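Local structure of putative sugar ABC transporter (Yersinia enterocolitica subsp. enterocolitica 8081, 5ULB) at residues Val186-Val194 / Trp213-Ala223; Thr230-Ile239 / Asn251-Ala259. The protein probably serves as the periplasmic binding protein of an ABC transporter, holding methylthioribose-like sugars such as 5-methylseleno-ribofuranose. All coordinates share one frame; numbering follows the deposited sequence. Where two conformers were deposited one is given.

Both contacts lie in the same lobe of a periplasmic binding protein, their centres about 12 Å apart and each about 17 Å from the centre of the chain. Contact 1 closes before contact 2 opens: it packs helix 186-200 against helix 214-226, and the chain then runs on into strand 233-237, which pairs with strand 254-259 in contact 2. Helix 214-226 lies on this sheet, and Thr217 OG1 comes within 2.7 Å of Ser236 OG, probably hydrogen-bonded. At the sugar-facing end, Asp214 N, 3.1 Å from Asp238 OD2, is probably hydrogen-bonded to it. Trp213 and Asp238 both line the sugar pocket, so helix start and strand end bring one residue each to it.

Contact 1. Residues Val186-Val194 / Trp213-Ala223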
loop_
_atom_site.group_PDB
_atom_site.type_symbol
_atom_site.label_atom_id
_atom_site.label_comp_id
_atom_site.label_asym_id
_atom_site.label_seq_id
_atom_site.Cartn_x
_atom_site.Cartn_y
_atom_site.Cartn_z
ATOM N N VAL A 186 12.547 9.102 0.109
ATOM C CA VAL A 186 12.845 7.793 0.698
ATOM C C VAL A 186 13.838 7.073 -0.156
ATOM O O VAL A 186 14.701 6.389 0.330
ATOM C CB VAL A 186 11.547 7.003 0.957
ATOM C CG1 VAL A 186 11.838 5.551 1.376
ATOM C CG2 VAL A 186 10.574 7.634 1.936
ATOM N N GLN A 187 13.718 7.165 -1.476
ATOM C CA GLN A 187 14.686 6.488 -2.336
ATOM C C GLN A 187 16.128 6.907 -2.104
ATOM O O GLN A 187 17.020 6.105 -1.967
ATOM C CB GLN A 187 14.281 6.638 -3.755
ATOM C CG GLN A 187 12.896 6.032 -4.014
ATOM C CD GLN A 187 12.532 6.292 -5.511
ATOM O OE1 GLN A 187 13.254 5.835 -6.492
ATOM N NE2 GLN A 187 11.355 6.920 -5.713
ATOM N N GLY A 188 16.353 8.260 -2.108
ATOM C CA GLY A 188 17.686 8.726 -1.917
ATOM C C GLY A 188 18.266 8.516 -0.596
ATOM O O GLY A 188 19.418 8.152 -0.443
ATOM N N ASP A 189 17.418 8.716 0.401
ATOM C CA ASP A 189 17.861 8.493 1.779
ATOM C C ASP A 189 18.236 7.038 1.982
ATOM O O ASP A 189 19.258 6.745 2.542
ATOM C CB ASP A 189 16.718 8.844 2.727
ATOM C CG ASP A 189 17.056 8.625 4.220
ATOM O OD1 ASP A 189 18.128 9.127 4.696
ATOM O OD2 ASP A 189 16.177 8.017 4.972
ATOM N N THR A 190 17.375 6.135 1.449
ATOM C CA THR A 190 17.679 4.693 1.595
ATOM C C THR A 190 18.948 4.376 0.877
ATOM O O THR A 190 19.751 3.572 1.361
ATOM C CB THR A 190 16.443 3.852 1.222
ATOM O OG1 THR A 190 15.297 4.286 1.926
ATOM C CG2 THR A 190 16.717 2.398 1.497
ATOM N N ALA A 191 19.095 4.896 -0.353
ATOM C CA ALA A 191 20.283 4.591 -1.112
ATOM C C ALA A 191 21.567 5.015 -0.369
ATOM O O ALA A 191 22.577 4.301 -0.333
ATOM C CB ALA A 191 20.290 5.260 -2.484
ATOM N N ASN A 192 21.492 6.184 0.248
ATOM C CA ASN A 192 22.679 6.633 1.023
ATOM C C ASN A 192 22.992 5.781 2.235
ATOM O O ASN A 192 24.136 5.412 2.504
ATOM C CB ASN A 192 22.489 8.079 1.476
ATOM C CG ASN A 192 22.504 9.029 0.280
ATOM O OD1 ASN A 192 23.143 8.785 -0.745
ATOM N ND2 ASN A 192 21.774 10.181 0.469
ATOM N N LYS A 193 21.923 5.402 2.928
ATOM C CA LYS A 193 22.054 4.566 4.094
ATOM C C LYS A 193 22.542 3.157 3.739
ATOM O O LYS A 193 23.421 2.604 4.409
ATOM C CB LYS A 193 20.768 4.489 4.906
ATOM C CG LYS A 193 20.498 5.774 5.626
ATOM C CD LYS A 193 19.122 5.777 6.213
ATOM C CE LYS A 193 18.931 7.027 6.968
ATOM N NZ LYS A 193 17.503 7.197 7.521
ATOM N N VAL A 194 22.018 2.581 2.648
ATOM C CA VAL A 194 22.484 1.292 2.211
ATOM C C VAL A 194 23.914 1.376 1.752
ATOM O O VAL A 194 24.716 0.457 2.010
ATOM C CB VAL A 194 21.519 0.687 1.165
ATOM C CG1 VAL A 194 22.155 -0.534 0.523
ATOM C CG2 VAL A 194 20.141 0.371 1.743
ATOM N N TRP A 213 8.879 -2.242 1.918
ATOM C CA TRP A 213 8.138 -1.237 1.165
ATOM C C TRP A 213 8.958 -0.938 -0.074
ATOM O O TRP A 213 10.170 -0.775 0.043
ATOM C CB TRP A 213 7.999 0.058 1.978
ATOM C CG TRP A 213 7.411 1.297 1.387
ATOM C CD1 TRP A 213 6.543 1.481 0.384
ATOM C CD2 TRP A 213 7.553 2.590 2.039
ATOM N NE1 TRP A 213 6.168 2.850 0.306
ATOM C CE2 TRP A 213 6.768 3.523 1.322
ATOM C CE3 TRP A 213 8.370 3.041 3.067
ATOM C CZ2 TRP A 213 6.741 4.872 1.726
ATOM C CZ3 TRP A 213 8.292 4.378 3.474
ATOM C CH2 TRP A 213 7.478 5.248 2.749
ATOM N N ASP A 214 8.360 -0.883 -1.229
ATOM C CA ASP A 214 9.166 -0.749 -2.440
ATOM C C ASP A 214 9.857 0.620 -2.549
ATOM O O ASP A 214 10.843 0.727 -3.287
ATOM C CB ASP A 214 8.452 -1.069 -3.739
ATOM C CG ASP A 214 7.264 -0.187 -4.120
ATOM O OD1 ASP A 214 6.815 0.568 -3.256
ATOM O OD2 ASP A 214 6.872 -0.335 -5.338
ATOM N N ALA A 215 9.405 1.640 -1.772
ATOM C CA ALA A 215 10.201 2.867 -1.714
ATOM C C ALA A 215 11.563 2.614 -1.171
ATOM O O ALA A 215 12.560 3.211 -1.632
ATOM C CB ALA A 215 9.449 3.918 -0.871
ATOM N N PHE A 216 11.681 1.773 -0.158
ATOM C CA PHE A 216 12.964 1.361 0.347
ATOM C C PHE A 216 13.715 0.523 -0.676
ATOM O O PHE A 216 14.909 0.789 -0.909
ATOM C CB PHE A 216 12.822 0.535 1.652
ATOM C CG PHE A 216 12.218 1.231 2.849
ATOM C CD1 PHE A 216 12.452 2.563 3.132
ATOM C CD2 PHE A 216 11.424 0.526 3.765
ATOM C CE1 PHE A 216 11.961 3.144 4.283
ATOM C CE2 PHE A 216 10.928 1.094 4.899
ATOM C CZ PHE A 216 11.206 2.404 5.155
ATOM N N THR A 217 13.082 -0.456 -1.269
ATOM C CA THR A 217 13.766 -1.349 -2.164
ATOM C C THR A 217 14.301 -0.586 -3.372
ATOM O O THR A 217 15.403 -0.898 -3.823
ATOM C CB THR A 217 12.823 -2.452 -2.618
ATOM O OG1 THR A 217 12.181 -2.995 -1.449
ATOM C CG2 THR A 217 13.568 -3.556 -3.344
ATOM N N GLN A 218 13.566 0.429 -3.856
ATOM C CA GLN A 218 14.099 1.222 -4.945
ATOM C C GLN A 218 15.412 1.875 -4.571
ATOM O O GLN A 218 16.341 1.966 -5.424
ATOM C CB GLN A 218 13.062 2.270 -5.334
ATOM C CG GLN A 218 11.852 1.747 -6.072
ATOM C CD GLN A 218 10.648 2.668 -6.039
ATOM O OE1 GLN A 218 10.718 3.815 -5.478
ATOM N NE2 GLN A 218 9.537 2.200 -6.575
ATOM N N GLY A 219 15.478 2.419 -3.362
ATOM C CA GLY A 219 16.742 3.024 -2.962
ATOM C C GLY A 219 17.840 2.031 -2.798
ATOM O O GLY A 219 19.042 2.247 -3.142
ATOM N N ALA A 220 17.530 0.850 -2.185
ATOM C CA ALA A 220 18.568 -0.203 -2.099
ATOM C C ALA A 220 19.039 -0.627 -3.445
ATOM O O ALA A 220 20.241 -0.865 -3.599
ATOM C CB ALA A 220 18.020 -1.369 -1.331
ATOM N N TYR A 221 18.159 -0.771 -4.392
ATOM C CA TYR A 221 18.511 -1.139 -5.755
ATOM C C TYR A 221 19.557 -0.180 -6.367
ATOM O O TYR A 221 20.571 -0.562 -6.914
ATOM C CB TYR A 221 17.275 -1.214 -6.639
ATOM C CG TYR A 221 17.564 -1.613 -8.053
ATOM C CD1 TYR A 221 17.974 -0.654 -9.021
ATOM C CD2 TYR A 221 17.519 -2.918 -8.471
ATOM C CE1 TYR A 221 18.329 -0.985 -10.281
ATOM C CE2 TYR A 221 17.813 -3.247 -9.786
ATOM C CZ TYR A 221 18.247 -2.285 -10.693
ATOM O OH TYR A 221 18.581 -2.668 -11.917
ATOM N N LYS A 222 19.230 1.129 -6.203
ATOM C CA LYS A 222 20.223 2.148 -6.693
ATOM C C LYS A 222 21.537 1.984 -6.014
ATOM O O LYS A 222 22.579 2.036 -6.681
ATOM C CB LYS A 222 19.625 3.520 -6.422
ATOM C CG LYS A 222 20.505 4.700 -6.907
ATOM C CD LYS A 222 19.815 6.088 -6.496
ATOM C CE LYS A 222 20.780 7.304 -6.540
ATOM N NZ LYS A 222 20.797 7.485 -7.936
ATOM N N ALA A 223 21.555 1.781 -4.706
ATOM C CA ALA A 223 22.814 1.610 -4.035
ATOM C C ALA A 223 23.544 0.364 -4.546
ATOM O O ALA A 223 24.788 0.391 -4.717
ATOM C CB ALA A 223 22.638 1.484 -2.530
#
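Val186 meets the N-cap residue and first turn of helix 214-226 with its two methyls. Its CG1, anti to the backbone N (chi1 171°), lies 3.5 Å from Phe216 CD1 and also touches Ala215 CB, while CG2 approaches Trp213 CH2 obliquely at 4.0 Å. The two rings are themselves packed, Trp213 CE3 over one face of Phe216 and Phe216 CE2 at the edge of the indole. Farther along, Val194 CG1 packs 3.7 Å from Ala223 CB, and CG2 reaches Ala220 CB.

Backbone contact dominates the middle. Gly219 CA stands 3.2 Å from Gln187 O in a CA-H...O contact; a second joins Ala191 CA to Gly219 O. The absence of a side chain at Gly219 lets the axes close to 7.1 Å at a crossing angle of -49°.

Polar groups mostly look to their own helix or beyond. Thr190 OG1 donates to Val186 O at 2.7 Å, from the face of that carbonyl opposite Thr190 N, and also sits at the edge of the Phe216 ring. The amides of Gln187 and Gln218 meet with planes 62° apart and without bonding; Gln187 OE1 accepts from Gln242, and Gln218 NE2 donates to Asp243 and Asp32.

This is close helix packing through a glycine in an alpha/beta lobe of the periplasmic binding protein fold, with Trp213, at the N-cap position, touching the bound sugar.

Contact 2. Residues Thr230-Ile239 / Asn251-Ala259; sequences TEIKLYSIDI and NSPWKVSVA
The Tyr235 ring carries Lys255 CB over one face, nearer the ring's margin than its middle, 4.1 Å from the plane, and the two side chains run alongside each other in the same direction. Val256 CG1 comes obliquely to the same ring, 3.6 Å from Tyr235 CD2. The Trp254 indole has the backbone carbon of Val256 at its edge; with CG anti to the backbone N (chi1 -169°) it lies beside Ser236, whose OG approaches obliquely, as does Leu234 CD1. Ser236 OG itself is hydrogen-bonded to Thr217 OG1 of helix 214-226 and bonds to Ile237 O from above the carbonyl plane. These groups belong to a beta-alpha-beta unit, strand 233-237, helix 241-248 and strand 254-259, whose strands run parallel with axes 10° apart; the indole touches Asp243, Leu246 and Met247 of the connecting helix.

Five backbone bonds join the segments. Leu234 N donates to Pro253 O at 167°, close to straight, and Leu234 O accepts from Lys255 N. Ser236 likewise uses both its N and O, toward Val256 O and Val258 N, before Asp238 N reaches Val258 O. On the other side, strand 233-237 is bonded to strand 208-211, which makes it an interior strand.

At the N-terminal end of the two strands, Pro253 CB presses to 3.1 Å from Ile232 O, and water 1 donates to both Thr230 O and Asn251 O.

The far end borders the sugar pocket, where Asp238 OD1 lies close to the sugar O2. Ser257 OG bridges the indole and the other segment: it accepts from Trp254 NE1 at 3.0 Å, and donates to Asp238 O at 3.1 Å, nearly along the C=O axis.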
loop_
_atom_site.group_PDB
_atom_site.type_symbol
_atom_site.label_atom_id
_atom_site.label_comp_id
_atom_site.label_asym_id
_atom_site.label_seq_id
_atom_site.Cartn_x
_atom_site.Cartn_y
_atom_site.Cartn_z
ATOM N N THR A 230 25.706 -5.917 -6.936
ATOM C CA THR A 230 24.544 -6.623 -7.439
ATOM C C THR A 230 24.595 -8.158 -7.246
ATOM O O THR A 230 23.629 -8.831 -7.597
ATOM C CB THR A 230 24.242 -6.301 -8.893
ATOM O OG1 THR A 230 25.281 -6.682 -9.733
ATOM C CG2 THR A 230 23.855 -4.833 -9.110
ATOM N N GLU A 231 25.635 -8.661 -6.597
ATOM C CA GLU A 231 25.579 -10.046 -6.132
ATOM C C GLU A 231 24.554 -10.225 -5.005
ATOM O O GLU A 231 24.153 -11.355 -4.772
ATOM C CB GLU A 231 26.973 -10.522 -5.662
ATOM C CG GLU A 231 27.478 -10.038 -4.297
ATOM C CD GLU A 231 27.892 -8.558 -4.148
ATOM O OE1 GLU A 231 28.038 -7.872 -5.185
ATOM O OE2 GLU A 231 27.995 -8.135 -2.969
ATOM N N ILE A 232 24.215 -9.150 -4.307
ATOM C CA ILE A 232 23.173 -9.178 -3.252
ATOM C C ILE A 232 21.866 -9.212 -3.890
ATOM O O ILE A 232 21.520 -8.399 -4.717
ATOM C CB ILE A 232 23.357 -7.926 -2.344
ATOM C CG1 ILE A 232 24.726 -7.903 -1.711
ATOM C CG2 ILE A 232 22.222 -7.845 -1.366
ATOM C CD1 ILE A 232 25.038 -6.586 -0.964
ATOM N N LYS A 233 20.981 -10.147 -3.446
ATOM C CA LYS A 233 19.654 -10.292 -4.002
ATOM C C LYS A 233 18.582 -9.554 -3.205
ATOM O O LYS A 233 18.650 -9.529 -1.982
ATOM C CB LYS A 233 19.328 -11.795 -4.139
ATOM C CG LYS A 233 20.307 -12.511 -5.089
ATOM C CD LYS A 233 20.621 -11.744 -6.412
ATOM C CE LYS A 233 21.670 -12.430 -7.300
ATOM N NZ LYS A 233 22.340 -11.514 -8.348
ATOM N N LEU A 234 17.629 -8.971 -3.918
ATOM C CA LEU A 234 16.588 -8.173 -3.317
ATOM C C LEU A 234 15.194 -8.857 -3.376
ATOM O O LEU A 234 14.828 -9.374 -4.448
ATOM C CB LEU A 234 16.339 -6.808 -4.003
ATOM C CG LEU A 234 17.388 -5.837 -4.067
ATOM C CD1 LEU A 234 17.040 -4.660 -4.993
ATOM C CD2 LEU A 234 17.666 -5.334 -2.646
ATOM N N TYR A 235 14.487 -8.820 -2.260
ATOM C CA TYR A 235 13.146 -9.415 -2.130
ATOM C C TYR A 235 12.286 -8.326 -1.546
ATOM O O TYR A 235 12.572 -7.825 -0.477
ATOM C CB TYR A 235 13.248 -10.613 -1.181
ATOM C CG TYR A 235 14.143 -11.724 -1.689
ATOM C CD1 TYR A 235 15.507 -11.628 -1.584
ATOM C CD2 TYR A 235 13.634 -12.820 -2.374
ATOM C CE1 TYR A 235 16.337 -12.607 -2.118
ATOM C CE2 TYR A 235 14.438 -13.786 -2.910
ATOM C CZ TYR A 235 15.782 -13.676 -2.748
ATOM O OH TYR A 235 16.618 -14.604 -3.305
ATOM N N SER A 236 11.171 -7.994 -2.250
ATOM C CA SER A 236 10.341 -6.862 -1.846
ATOM C C SER A 236 8.888 -7.185 -1.686
ATOM O O SER A 236 8.314 -8.057 -2.326
ATOM C CB SER A 236 10.532 -5.743 -2.945
ATOM O OG SER A 236 10.108 -4.456 -2.490
ATOM N N ILE A 237 8.262 -6.288 -0.937
ATOM C CA ILE A 237 6.817 -6.061 -0.899
ATOM C C ILE A 237 6.508 -4.827 -1.766
ATOM O O ILE A 237 7.374 -3.904 -1.873
ATOM C CB ILE A 237 6.372 -5.907 0.553
ATOM C CG1 ILE A 237 6.588 -7.263 1.306
ATOM C CG2 ILE A 237 4.921 -5.476 0.671
ATOM C CD1 ILE A 237 6.386 -7.241 2.769
ATOM N N ASP A 238 5.365 -4.830 -2.362
ATOM C CA ASP A 238 4.818 -3.774 -3.209
ATOM C C ASP A 238 5.248 -3.813 -4.667
ATOM O O ASP A 238 6.261 -4.428 -4.961
ATOM C CB ASP A 238 4.999 -2.341 -2.688
ATOM C CG ASP A 238 4.582 -2.111 -1.284
ATOM O OD1 ASP A 238 3.465 -2.588 -0.887
ATOM O OD2 ASP A 238 5.355 -1.405 -0.537
ATOM N N ILE A 239 4.511 -3.134 -5.536
ATOM C CA ILE A 239 4.915 -3.019 -6.914
ATOM C C ILE A 239 4.532 -1.660 -7.434
ATOM O O ILE A 239 3.643 -0.980 -6.935
ATOM C CB ILE A 239 4.205 -4.107 -7.819
ATOM C CG1 ILE A 239 4.887 -4.369 -9.131
ATOM C CG2 ILE A 239 2.722 -3.843 -7.978
ATOM C CD1 ILE A 239 6.284 -4.925 -8.982
ATOM N N ASN A 251 21.754 -6.867 -15.061
ATOM C CA ASN A 251 22.375 -7.178 -13.757
ATOM C C ASN A 251 21.442 -7.015 -12.571
ATOM O O ASN A 251 21.879 -6.967 -11.390
ATOM C CB ASN A 251 23.751 -6.458 -13.551
ATOM C CG ASN A 251 24.685 -6.735 -14.682
ATOM O OD1 ASN A 251 24.847 -7.904 -15.121
ATOM N ND2 ASN A 251 25.328 -5.709 -15.143
ATOM N N SER A 252 20.163 -6.790 -12.858
ATOM C CA SER A 252 19.251 -6.578 -11.834
ATOM C C SER A 252 19.111 -7.688 -10.757
ATOM O O SER A 252 18.815 -8.810 -11.047
ATOM C CB SER A 252 17.827 -6.349 -12.395
ATOM O OG SER A 252 16.924 -6.183 -11.263
ATOM N N PRO A 253 19.335 -7.302 -9.501
ATOM C CA PRO A 253 19.207 -8.201 -8.351
ATOM C C PRO A 253 17.779 -8.273 -7.789
ATOM O O PRO A 253 17.581 -8.890 -6.770
ATOM C CB PRO A 253 20.112 -7.584 -7.327
ATOM C CG PRO A 253 20.143 -6.214 -7.602
ATOM C CD PRO A 253 19.957 -6.056 -9.055
ATOM N N TRP A 254 16.790 -7.659 -8.436
ATOM C CA TRP A 254 15.433 -7.559 -7.852
ATOM C C TRP A 254 14.636 -8.826 -8.219
ATOM O O TRP A 254 14.094 -8.928 -9.305
ATOM C CB TRP A 254 14.735 -6.291 -8.380
ATOM C CG TRP A 254 13.445 -5.934 -7.659
ATOM C CD1 TRP A 254 12.414 -6.758 -7.230
ATOM C CD2 TRP A 254 13.040 -4.645 -7.205
ATOM N NE1 TRP A 254 11.459 -6.046 -6.622
ATOM C CE2 TRP A 254 11.802 -4.750 -6.581
ATOM C CE3 TRP A 254 13.621 -3.355 -7.310
ATOM C CZ2 TRP A 254 11.132 -3.652 -6.032
ATOM C CZ3 TRP A 254 12.996 -2.302 -6.728
ATOM C CH2 TRP A 254 11.781 -2.467 -6.130
ATOM N N LYS A 255 14.607 -9.791 -7.299
ATOM C CA LYS A 255 14.122 -11.129 -7.581
ATOM C C LYS A 255 12.609 -11.319 -7.495
ATOM O O LYS A 255 12.074 -12.129 -8.256
ATOM C CB LYS A 255 14.779 -12.130 -6.617
ATOM C CG LYS A 255 16.193 -12.257 -6.642
ATOM C CD LYS A 255 16.762 -12.253 -8.017
ATOM C CE LYS A 255 16.760 -13.591 -8.471
ATOM N NZ LYS A 255 18.261 -13.920 -8.445
ATOM N N VAL A 256 11.955 -10.594 -6.605
ATOM C CA VAL A 256 10.524 -10.820 -6.391
ATOM C C VAL A 256 9.942 -9.565 -5.791
ATOM O O VAL A 256 10.587 -8.884 -4.989
ATOM C CB VAL A 256 10.228 -11.983 -5.566
ATOM C CG1 VAL A 256 10.585 -11.854 -4.095
ATOM C CG2 VAL A 256 8.764 -12.455 -5.594
ATOM N N SER A 257 8.662 -9.327 -6.140
ATOM C CA SER A 257 7.822 -8.352 -5.457
ATOM C C SER A 257 6.537 -9.116 -5.121
ATOM O O SER A 257 5.925 -9.728 -6.013
ATOM C CB SER A 257 7.425 -7.163 -6.307
ATOM O OG SER A 257 8.470 -6.162 -6.306
ATOM N N VAL A 258 6.057 -8.983 -3.901
ATOM C CA VAL A 258 4.792 -9.556 -3.465
ATOM C C VAL A 258 3.869 -8.344 -3.188
ATOM O O VAL A 258 4.284 -7.507 -2.373
ATOM C CB VAL A 258 4.966 -10.466 -2.245
ATOM C CG1 VAL A 258 3.630 -11.086 -1.921
ATOM C CG2 VAL A 258 5.983 -11.547 -2.537
ATOM N N ALA A 259 2.733 -8.305 -3.882
ATOM C CA ALA A 259 2.043 -6.989 -3.909
ATOM C C ALA A 259 0.563 -7.088 -4.200
ATOM O O ALA A 259 0.099 -8.047 -4.798
ATOM C CB ALA A 259 2.697 -6.133 -4.993
HETATM O O HOH W 1 22.246 -9.562 -9.925
#